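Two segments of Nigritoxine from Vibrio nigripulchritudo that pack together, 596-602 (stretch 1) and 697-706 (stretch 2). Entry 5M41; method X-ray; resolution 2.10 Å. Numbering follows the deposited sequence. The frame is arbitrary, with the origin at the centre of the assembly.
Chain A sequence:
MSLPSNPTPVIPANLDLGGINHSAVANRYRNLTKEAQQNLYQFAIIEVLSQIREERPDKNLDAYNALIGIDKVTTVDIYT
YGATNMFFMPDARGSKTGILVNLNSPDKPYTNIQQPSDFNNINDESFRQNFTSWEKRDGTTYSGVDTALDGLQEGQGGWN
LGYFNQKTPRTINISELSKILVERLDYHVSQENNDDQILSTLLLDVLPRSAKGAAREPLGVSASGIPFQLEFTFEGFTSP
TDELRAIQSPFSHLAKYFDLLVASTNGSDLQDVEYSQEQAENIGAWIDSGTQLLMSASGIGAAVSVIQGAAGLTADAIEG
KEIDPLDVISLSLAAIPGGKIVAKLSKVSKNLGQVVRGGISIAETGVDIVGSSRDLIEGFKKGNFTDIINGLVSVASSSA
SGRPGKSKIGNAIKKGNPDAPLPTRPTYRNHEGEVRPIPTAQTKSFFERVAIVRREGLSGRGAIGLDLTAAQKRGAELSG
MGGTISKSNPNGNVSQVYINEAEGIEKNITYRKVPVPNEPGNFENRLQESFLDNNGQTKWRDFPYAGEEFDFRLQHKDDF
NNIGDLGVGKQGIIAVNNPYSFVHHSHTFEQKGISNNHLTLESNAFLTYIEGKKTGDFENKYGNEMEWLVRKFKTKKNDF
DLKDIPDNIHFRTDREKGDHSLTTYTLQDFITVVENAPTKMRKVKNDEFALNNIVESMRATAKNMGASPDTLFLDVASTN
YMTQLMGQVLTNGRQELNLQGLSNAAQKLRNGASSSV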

ATOM      1  N   ASN A 596      37.974 -32.800   4.983  1.00 59.70           N
ATOM      2  CA  ASN A 596      36.889 -32.581   5.941  1.00 58.39           C
ATOM      3  C   ASN A 596      35.882 -31.525   5.464  1.00 55.62           C
ATOM      4  O   ASN A 596      35.265 -30.839   6.277  1.00 54.84           O
ATOM      5  CB  ASN A 596      37.459 -32.232   7.329  1.00 58.83           C
ATOM      6  CG  ASN A 596      36.433 -32.380   8.440  1.00 58.88           C
ATOM      7  OD1 ASN A 596      35.795 -33.430   8.589  1.00 58.16           O
ATOM      8  ND2 ASN A 596      36.280 -31.329   9.240  1.00 57.36           N
ATOM      9  N   ASN A 597      35.723 -31.400   4.146  1.00 52.65           N
ATOM     10  CA  ASN A 597      34.758 -30.473   3.577  1.00 52.73           C
ATOM     11  C   ASN A 597      33.358 -30.795   4.088  1.00 51.08           C
ATOM     12  O   ASN A 597      32.922 -31.946   4.006  1.00 49.61           O
ATOM     13  CB  ASN A 597      34.796 -30.552   2.059  1.00 53.85           C
ATOM     14  CG  ASN A 597      33.976 -29.462   1.386  1.00 55.47           C
ATOM     15  OD1 ASN A 597      33.562 -28.474   2.014  1.00 52.41           O
ATOM     16  ND2 ASN A 597      33.752 -29.630   0.080  1.00 55.62           N
ATOM     17  N   HIS A 598      32.674 -29.807   4.662  1.00 49.75           N
ATOM     18  CA  HIS A 598      31.308 -30.036   5.184  1.00 49.44           C
ATOM     19  C   HIS A 598      30.527 -28.757   5.287  1.00 49.97           C
ATOM     20  O   HIS A 598      31.112 -27.671   5.368  1.00 48.08           O
ATOM     21  CB  HIS A 598      31.341 -30.734   6.545  1.00 50.52           C
ATOM     22  CG  HIS A 598      31.979 -29.909   7.640  1.00 53.37           C
ATOM     23  ND1 HIS A 598      33.331 -29.809   7.785  1.00 55.03           N
ATOM     24  CD2 HIS A 598      31.414 -29.135   8.653  1.00 51.20           C
ATOM     25  CE1 HIS A 598      33.608 -29.006   8.838  1.00 54.37           C
ATOM     26  NE2 HIS A 598      32.435 -28.599   9.370  1.00 57.27           N
ATOM     27  N   LEU A 599      29.197 -28.884   5.274  1.00 48.46           N
ATOM     28  CA  LEU A 599      28.279 -27.747   5.435  1.00 47.55           C
ATOM     29  C   LEU A 599      27.840 -27.688   6.891  1.00 46.26           C
ATOM     30  O   LEU A 599      27.557 -28.728   7.509  1.00 49.00           O
ATOM     31  CB  LEU A 599      27.049 -27.880   4.517  1.00 46.07           C
ATOM     32  CG  LEU A 599      26.091 -26.668   4.484  1.00 46.10           C
ATOM     33  CD1 LEU A 599      25.550 -26.450   3.082  1.00 43.72           C
ATOM     34  CD2 LEU A 599      24.956 -26.790   5.512  1.00 43.82           C
ATOM     35  N   THR A 600      27.784 -26.482   7.432  1.00 43.87           N
ATOM     36  CA  THR A 600      27.389 -26.291   8.816  1.00 44.89           C
ATOM     37  C   THR A 600      26.150 -25.435   8.902  1.00 44.72           C
ATOM     38  O   THR A 600      26.080 -24.380   8.282  1.00 42.61           O
ATOM     39  CB  THR A 600      28.504 -25.626   9.636  1.00 45.25           C
ATOM     40  OG1 THR A 600      29.563 -26.569   9.783  1.00 46.84           O
ATOM     41  CG2 THR A 600      28.005 -25.236  11.039  1.00 44.20           C
ATOM     42  N   LEU A 601      25.184 -25.927   9.666  1.00 42.56           N
ATOM     43  CA  LEU A 601      24.000 -25.181  10.019  1.00 41.94           C
ATOM     44  C   LEU A 601      24.232 -24.565  11.393  1.00 42.97           C
ATOM     45  O   LEU A 601      24.583 -25.271  12.345  1.00 42.05           O
ATOM     46  CB  LEU A 601      22.780 -26.124  10.069  1.00 40.29           C
ATOM     47  CG  LEU A 601      21.501 -25.498  10.646  1.00 42.62           C
ATOM     48  CD1 LEU A 601      20.967 -24.370   9.750  1.00 39.41           C
ATOM     49  CD2 LEU A 601      20.448 -26.573  10.900  1.00 41.11           C
ATOM     50  N   GLU A 602      24.012 -23.259  11.481  1.00 43.99           N
ATOM     51  CA  GLU A 602      24.193 -22.504  12.705  1.00 46.08           C
ATOM     52  C   GLU A 602      22.953 -22.630  13.619  1.00 45.37           C
ATOM     53  O   GLU A 602      22.045 -21.791  13.592  1.00 43.24           O
ATOM     54  CB  GLU A 602      24.503 -21.051  12.348  1.00 47.34           C
ATOM     55  CG  GLU A 602      25.826 -20.877  11.611  1.00 48.67           C
ATOM     56  CD  GLU A 602      25.824 -19.692  10.646  1.00 52.99           C
ATOM     57  OE1 GLU A 602      25.107 -18.704  10.895  1.00 55.51           O
ATOM     58  OE2 GLU A 602      26.545 -19.740   9.628  1.00 53.44           O
ATOM     59  N   SER A 697      20.198 -18.985   0.468  1.00 43.69           N
ATOM     60  CA  SER A 697      21.500 -19.044   1.173  1.00 43.65           C
ATOM     61  C   SER A 697      21.961 -20.477   1.308  1.00 43.95           C
ATOM     62  O   SER A 697      23.120 -20.794   1.056  1.00 41.24           O
ATOM     63  CB  SER A 697      21.413 -18.480   2.587  1.00 44.81           C
ATOM     64  OG  SER A 697      21.369 -17.078   2.580  1.00 49.54           O
ATOM     65  N   MET A 698      21.046 -21.344   1.728  1.00 41.46           N
ATOM     66  CA  MET A 698      21.396 -22.742   1.931  1.00 43.40           C
ATOM     67  C   MET A 698      21.830 -23.438   0.645  1.00 43.46           C
ATOM     68  O   MET A 698      22.846 -24.134   0.629  1.00 44.51           O
ATOM     69  CB  MET A 698      20.249 -23.464   2.612  1.00 43.27           C
ATOM     70  CG  MET A 698      20.053 -22.912   4.011  1.00 42.28           C
ATOM     71  SD  MET A 698      18.641 -23.706   4.785  1.00 44.11           S
ATOM     72  CE  MET A 698      18.692 -22.922   6.385  1.00 40.85           C
ATOM     73  N   ARG A 699      21.068 -23.213  -0.417  1.00 42.10           N
ATOM     74  CA  ARG A 699      21.353 -23.772  -1.737  1.00 45.16           C
ATOM     75  C   ARG A 699      22.666 -23.239  -2.334  1.00 45.37           C
ATOM     76  O   ARG A 699      23.477 -24.013  -2.857  1.00 48.38           O
ATOM     77  CB  ARG A 699      20.172 -23.505  -2.685  1.00 45.16           C
ATOM     78  CG  ARG A 699      18.975 -24.405  -2.419  1.00 47.48           C
ATOM     79  CD  ARG A 699      17.766 -24.013  -3.262  1.00 49.04           C
ATOM     80  NE  ARG A 699      16.620 -24.873  -2.962  1.00 53.66           N
ATOM     81  CZ  ARG A 699      15.347 -24.586  -3.253  1.00 55.64           C
ATOM     82  NH1 ARG A 699      15.042 -23.437  -3.840  1.00 57.14           N
ATOM     83  NH2 ARG A 699      14.379 -25.453  -2.957  1.00 54.78           N
ATOM     84  N   ALA A 700      22.886 -21.930  -2.241  1.00 44.44           N
ATOM     85  CA  ALA A 700      24.153 -21.330  -2.696  1.00 45.65           C
ATOM     86  C   ALA A 700      25.364 -21.904  -1.930  1.00 46.27           C
ATOM     87  O   ALA A 700      26.418 -22.145  -2.524  1.00 46.98           O
ATOM     88  CB  ALA A 700      24.113 -19.801  -2.597  1.00 42.43           C
ATOM     89  N   THR A 701      25.200 -22.139  -0.625  1.00 45.44           N
ATOM     90  CA  THR A 701      26.278 -22.645   0.217  1.00 44.99           C
ATOM     91  C   THR A 701      26.601 -24.088  -0.155  1.00 47.57           C
ATOM     92  O   THR A 701      27.765 -24.423  -0.328  1.00 48.89           O
ATOM     93  CB  THR A 701      25.950 -22.465   1.712  1.00 45.04           C
ATOM     94  OG1 THR A 701      25.831 -21.063   2.001  1.00 46.47           O
ATOM     95  CG2 THR A 701      27.025 -23.047   2.608  1.00 46.35           C
ATOM     96  N   ALA A 702      25.568 -24.923  -0.330  1.00 46.63           N
ATOM     97  CA  ALA A 702      25.743 -26.309  -0.810  1.00 46.43           C
ATOM     98  C   ALA A 702      26.492 -26.335  -2.141  1.00 49.19           C
ATOM     99  O   ALA A 702      27.440 -27.107  -2.327  1.00 49.11           O
ATOM    100  CB  ALA A 702      24.394 -27.006  -0.959  1.00 45.83           C
ATOM    101  N   LYS A 703      26.064 -25.476  -3.060  1.00 50.22           N
ATOM    102  CA  LYS A 703      26.657 -25.418  -4.384  1.00 53.72           C
ATOM    103  C   LYS A 703      28.123 -24.962  -4.335  1.00 54.19           C
ATOM    104  O   LYS A 703      28.993 -25.559  -4.962  1.00 52.88           O
ATOM    105  CB  LYS A 703      25.846 -24.475  -5.271  1.00 54.03           C
ATOM    106  CG  LYS A 703      26.413 -24.358  -6.670  1.00 60.81           C
ATOM    107  CD  LYS A 703      25.558 -23.493  -7.576  1.00 64.00           C
ATOM    108  CE  LYS A 703      26.182 -23.439  -8.961  1.00 68.21           C
ATOM    109  NZ  LYS A 703      25.157 -23.179 -10.008  1.00 74.88           N
ATOM    110  N   ASN A 704      28.377 -23.892  -3.593  1.00 53.51           N
ATOM    111  CA  ASN A 704      29.713 -23.318  -3.509  1.00 53.73           C
ATOM    112  C   ASN A 704      30.777 -24.272  -2.932  1.00 54.67           C
ATOM    113  O   ASN A 704      31.943 -24.154  -3.275  1.00 58.95           O
ATOM    114  CB  ASN A 704      29.690 -22.008  -2.722  1.00 50.93           C
ATOM    115  CG  ASN A 704      30.944 -21.187  -2.942  1.00 54.69           C
ATOM    116  OD1 ASN A 704      31.281 -20.853  -4.084  1.00 55.60           O
ATOM    117  ND2 ASN A 704      31.657 -20.879  -1.861  1.00 53.23           N
ATOM    118  N   MET A 705      30.380 -25.208  -2.071  1.00 52.90           N
ATOM    119  CA  MET A 705      31.298 -26.231  -1.538  1.00 52.77           C
ATOM    120  C   MET A 705      31.435 -27.428  -2.494  1.00 54.13           C
ATOM    121  O   MET A 705      32.050 -28.451  -2.149  1.00 54.25           O
ATOM    122  CB  MET A 705      30.819 -26.716  -0.159  1.00 51.87           C
ATOM    123  CG  MET A 705      29.505 -27.495  -0.190  1.00 50.32           C
ATOM    124  SD  MET A 705      28.979 -28.083   1.440  1.00 51.52           S
ATOM    125  CE  MET A 705      30.143 -29.410   1.764  1.00 50.17           C
ATOM    126  N   GLY A 706      30.844 -27.305  -3.684  1.00 53.41           N
ATOM    127  CA  GLY A 706      30.956 -28.335  -4.721  1.00 53.90           C
ATOM    128  C   GLY A 706      29.954 -29.458  -4.525  1.00 54.59           C
ATOM    129  O   GLY A 706      30.134 -30.550  -5.043  1.00 55.06           O
TER

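Stretch 1 is largely a β-strand that ends at Leu-601, and it lies against the helix that ends at Asn-704 in stretch 2. The two elements are nearly antiparallel, with 166° between their N-to-C directions and a closest axial approach of 9.1 Å. The start of the strand therefore faces the C-terminal end of the helix, and the register follows: Asn-597 lies across from Met-705, Leu-599 from Ala-702 and Leu-601 from Met-698. The contact is small, burying 299 Å² in total, and mostly apolar.

Asn-596, where the chain turns a corner, does not reach the helix. Its carbonyl O nevertheless accepts a nearly linear hydrogen bond from His-598 ND1 (2.7 Å, 173°), which ties the imidazole back to the corner.

Asn-597 points toward stretch 2 and makes the one hydrogen bond across the contact, from its ND2 to the backbone O of Met-705 (3.0 Å, 148°). Met-705 is the first residue to leave helical geometry, and its carbonyl is met here by a side-chain amide. The side chains of the same pair also touch, with Asn-597 OD1 3.6 Å from Met-705 CE. Just beyond, Gly-706 adopts a positive phi of 83°, a conformation that favours glycine.

His-598 turns its side chain away, as expected from strand alternation, and contributes through its backbone: its C atom lies 3.6 Å from Met-705 CE. The methionine side chain reaches across to the strand, where it touches three consecutive residues, Asn-597, His-598 and Leu-599, and with 92 Å² covered it has the largest buried area of any residue in the contact.

Leu-599 points back toward the helix and is the principal apolar residue of the strand, with 76 Å² covered. Its CB packs 3.6 Å from Met-705 SD, a contact between an aliphatic carbon and a polarizable thioether. Farther out, its CD1 approaches Thr-701 CG2 at 3.7 Å and Ala-702 CB at 4.2 Å. The same CD1 comes within 3.7 Å of Ala-702 N, so the leucine reaches the helix backbone beside the small alanine. Thr-701 offers its methyl to this contact while its OG1 donates a hydrogen bond to Ser-697 O (2.9 Å) within the helix, leaving an apolar group for the leucine.

Thr-600 again points away and makes no contact. Leu-601 leaves CA sideways, but its end comes nearer to the helix, where CD1 meets Met-698 CE at 4.3 Å. Met-698 likewise starts sideways and extends inward, so this looser contact joins the tip of the extended Met-698 side chain to a branch of Leu-601 across a wider backbone gap, 8.8 Å between their CA atoms against 6.9 Å between the CA atoms of Leu-599 and Ala-702.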